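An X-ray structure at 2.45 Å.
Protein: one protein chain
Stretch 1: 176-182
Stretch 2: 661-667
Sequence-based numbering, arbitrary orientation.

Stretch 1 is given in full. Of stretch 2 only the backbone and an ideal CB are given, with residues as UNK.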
# COMPACT_ATOMS: atom_id res chain seq x y z
N GLN A 176 15.87 13.90 36.05
CA GLN A 176 17.26 14.15 35.67
C GLN A 176 17.88 12.96 34.95
O GLN A 176 17.66 11.81 35.32
CB GLN A 176 18.10 14.49 36.90
CG GLN A 176 17.63 15.72 37.65
CD GLN A 176 18.42 15.95 38.92
OE1 GLN A 176 19.21 15.10 39.33
NE2 GLN A 176 18.21 17.10 39.55
N VAL A 177 18.64 13.26 33.90
CA VAL A 177 19.40 12.25 33.19
C VAL A 177 20.71 12.90 32.77
O VAL A 177 20.75 14.11 32.50
CB VAL A 177 18.63 11.71 31.96
CG1 VAL A 177 18.38 12.82 30.95
CG2 VAL A 177 19.37 10.54 31.32
N ARG A 178 21.79 12.13 32.73
CA ARG A 178 23.09 12.69 32.42
C ARG A 178 23.12 13.26 31.00
O ARG A 178 22.32 12.86 30.15
CB ARG A 178 24.19 11.65 32.57
CG ARG A 178 24.13 10.51 31.57
CD ARG A 178 25.29 9.58 31.76
NE ARG A 178 25.25 8.45 30.85
CZ ARG A 178 26.16 7.47 30.83
NH1 ARG A 178 27.19 7.48 31.67
NH2 ARG A 178 26.03 6.48 29.97
N ASN A 179 24.03 14.20 30.78
CA ASN A 179 24.29 14.73 29.45
C ASN A 179 25.60 14.11 28.98
O ASN A 179 26.68 14.47 29.47
CB ASN A 179 24.36 16.26 29.49
CG ASN A 179 24.60 16.88 28.12
OD1 ASN A 179 24.97 16.20 27.16
ND2 ASN A 179 24.39 18.18 28.03
N VAL A 180 25.51 13.18 28.04
CA VAL A 180 26.66 12.37 27.63
C VAL A 180 27.54 13.06 26.58
O VAL A 180 28.62 12.58 26.26
CB VAL A 180 26.19 10.96 27.12
CG1 VAL A 180 25.88 10.98 25.62
CG2 VAL A 180 27.24 9.92 27.43
N GLU A 181 27.06 14.20 26.04
CA GLU A 181 27.84 15.00 25.10
C GLU A 181 27.89 16.48 25.51
O GLU A 181 27.39 17.34 24.79
CB GLU A 181 27.26 14.87 23.68
CG GLU A 181 27.26 13.43 23.16
CD GLU A 181 27.19 13.34 21.65
OE1 GLU A 181 26.22 12.74 21.14
OE2 GLU A 181 28.10 13.87 20.97
N PRO A 182 28.51 16.77 26.66
CA PRO A 182 28.56 18.14 27.17
C PRO A 182 29.67 18.99 26.58
O PRO A 182 29.66 20.21 26.77
CB PRO A 182 28.82 17.93 28.66
CG PRO A 182 29.64 16.71 28.72
CD PRO A 182 29.22 15.84 27.56
N UNK A 661 13.38 11.94 24.64
CA UNK A 661 14.46 12.38 23.75
C UNK A 661 15.87 11.99 24.18
O UNK A 661 16.71 11.73 23.32
CB UNK A 661 14.40 13.90 23.61
N UNK A 662 16.11 11.94 25.49
CA UNK A 662 17.44 11.64 26.01
C UNK A 662 17.58 10.21 26.51
O UNK A 662 18.43 9.93 27.37
CB UNK A 662 17.78 12.61 27.14
N UNK A 663 16.76 9.28 25.99
CA UNK A 663 17.01 7.85 26.21
C UNK A 663 18.44 7.50 25.75
O UNK A 663 19.12 6.68 26.37
CB UNK A 663 15.98 7.00 25.46
N UNK A 664 18.89 8.13 24.67
CA UNK A 664 20.23 7.95 24.13
C UNK A 664 21.37 8.35 25.08
O UNK A 664 22.51 7.96 24.88
CB UNK A 664 20.35 8.76 22.84
N UNK A 665 21.06 9.16 26.09
CA UNK A 665 22.07 9.65 27.01
C UNK A 665 22.42 8.62 28.08
O UNK A 665 23.49 8.69 28.68
CB UNK A 665 21.59 10.94 27.67
N UNK A 666 21.51 7.68 28.31
CA UNK A 666 21.71 6.65 29.33
C UNK A 666 20.96 5.36 28.92
O UNK A 666 19.91 5.02 29.47
CB UNK A 666 21.23 7.15 30.69
N UNK A 667 21.54 4.65 27.96
CA UNK A 667 20.86 3.51 27.35
C UNK A 667 20.66 2.34 28.32
O UNK A 667 19.78 1.50 28.10
CB UNK A 667 21.65 3.03 26.13

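At position 661 the ideal CB has nothing of stretch 1 within 5.5 Å, so this contact sets no demand; phi and psi of -56° and -34° admit most residues, proline included. The residue is Pro 661.

Position 662 points its CA-to-CB bond toward stretch 1, and its ideal CB lies 3.9 Å from CG1 of Val 177. An apolar beginning to the side chain suits this methyl group, whether aliphatic or aromatic; the nearest acceptor, Arg 178 O, is 5.4 Å from the ideal CB, so a polar end is not required here, though not excluded. The residue is Tyr 662, whose CB packs 3.8 Å from Val 177 CG1. With chi1 in m, its end leads away from stretch 1, and the hydroxyl is hydrogen-bonded elsewhere in the structure.

Positions 663 and 664 belong to a 3-10 segment and have ideal CB atoms out of reach of stretch 1, the first directed away and the second sideways. Many residues would serve at both. They are Asn 663, bonded elsewhere in the structure, and Ser 664, whose OG becomes useful to the next residue.

At position 665 the CA-to-CB bond runs sideways, but the ideal CB is only 3.2 Å from Arg 178 O, a tight approach that disfavours a branched CB. Beyond it, the backbone N of Val 180 offers a donor, 4.5 Å from the ideal CB. A flexible side chain ending in an acceptor, such as glutamine or glutamate, could turn to meet it. The residue is Gln 665. With chi1 and chi2 both in m, its OE1 accepts a hydrogen bond from Val 180 N at 2.9 Å. Water 2 donates to this same OE1 and to Asn 179 OD1, joining two acceptors that could not bond directly. NE2 donates to Ser 664 OG at 3.0 Å and to water 3, which in turn donates to Glu 181 OE1. The backbone contributes independently of side-chain identity: Arg 178 NE donates to Gln 665 O at 2.8 Å, with the carbonyl oxygen at the edge of the guanidinium.

Position 666 points toward stretch 1, its ideal CB 3.9 Å from Val 177 CG2 and 4.2 Å from Arg 178 NE. The nearby positive charge favours an acidic or neutral polar side chain. The residue is Asp 666, its CB against Val 177 CG2 at 3.9 Å. OD2 is 4.3 Å from Arg 178 NE and well out of the guanidinium plane, so the attraction is one of charge alone; water 1 links OD2 to Arg 178 N.

Position 667 turns sideways with no atom of stretch 1 within 5.5 Å of its ideal CB, so this contact leaves the choice open; it is Ile 667.

Stretch 2 (661-667) PYNSQDI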
# COMPACT_ATOMS: atom_id res chain seq x y z
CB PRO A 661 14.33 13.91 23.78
CG PRO A 661 12.94 14.16 24.12
CD PRO A 661 12.53 13.07 25.05
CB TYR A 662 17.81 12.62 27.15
CG TYR A 662 17.62 14.08 26.81
CD1 TYR A 662 18.01 14.59 25.57
CD2 TYR A 662 17.08 14.96 27.73
CE1 TYR A 662 17.83 15.94 25.26
CE2 TYR A 662 16.89 16.30 27.43
CZ TYR A 662 17.27 16.78 26.20
OH TYR A 662 17.09 18.11 25.91
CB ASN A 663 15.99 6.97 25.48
CG ASN A 663 14.64 6.84 26.22
OD1 ASN A 663 14.41 7.44 27.28
ND2 ASN A 663 13.74 6.04 25.66
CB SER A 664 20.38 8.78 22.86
OG SER A 664 20.24 10.16 23.16
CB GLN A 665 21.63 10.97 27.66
CG GLN A 665 21.32 12.08 26.67
CD GLN A 665 22.47 12.36 25.72
OE1 GLN A 665 23.38 13.12 26.05
NE2 GLN A 665 22.43 11.73 24.54
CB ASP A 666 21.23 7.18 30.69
CG ASP A 666 21.79 6.41 31.86
OD1 ASP A 666 22.19 5.24 31.68
OD2 ASP A 666 21.82 6.98 32.97
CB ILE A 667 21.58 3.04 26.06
CG1 ILE A 667 22.93 2.40 26.36
CG2 ILE A 667 21.74 4.21 25.08
CD1 ILE A 667 23.79 2.17 25.12
O HOH W 1 21.93 9.43 34.30
O HOH W 2 23.63 15.42 24.74
O HOH W 3 24.13 11.62 22.47
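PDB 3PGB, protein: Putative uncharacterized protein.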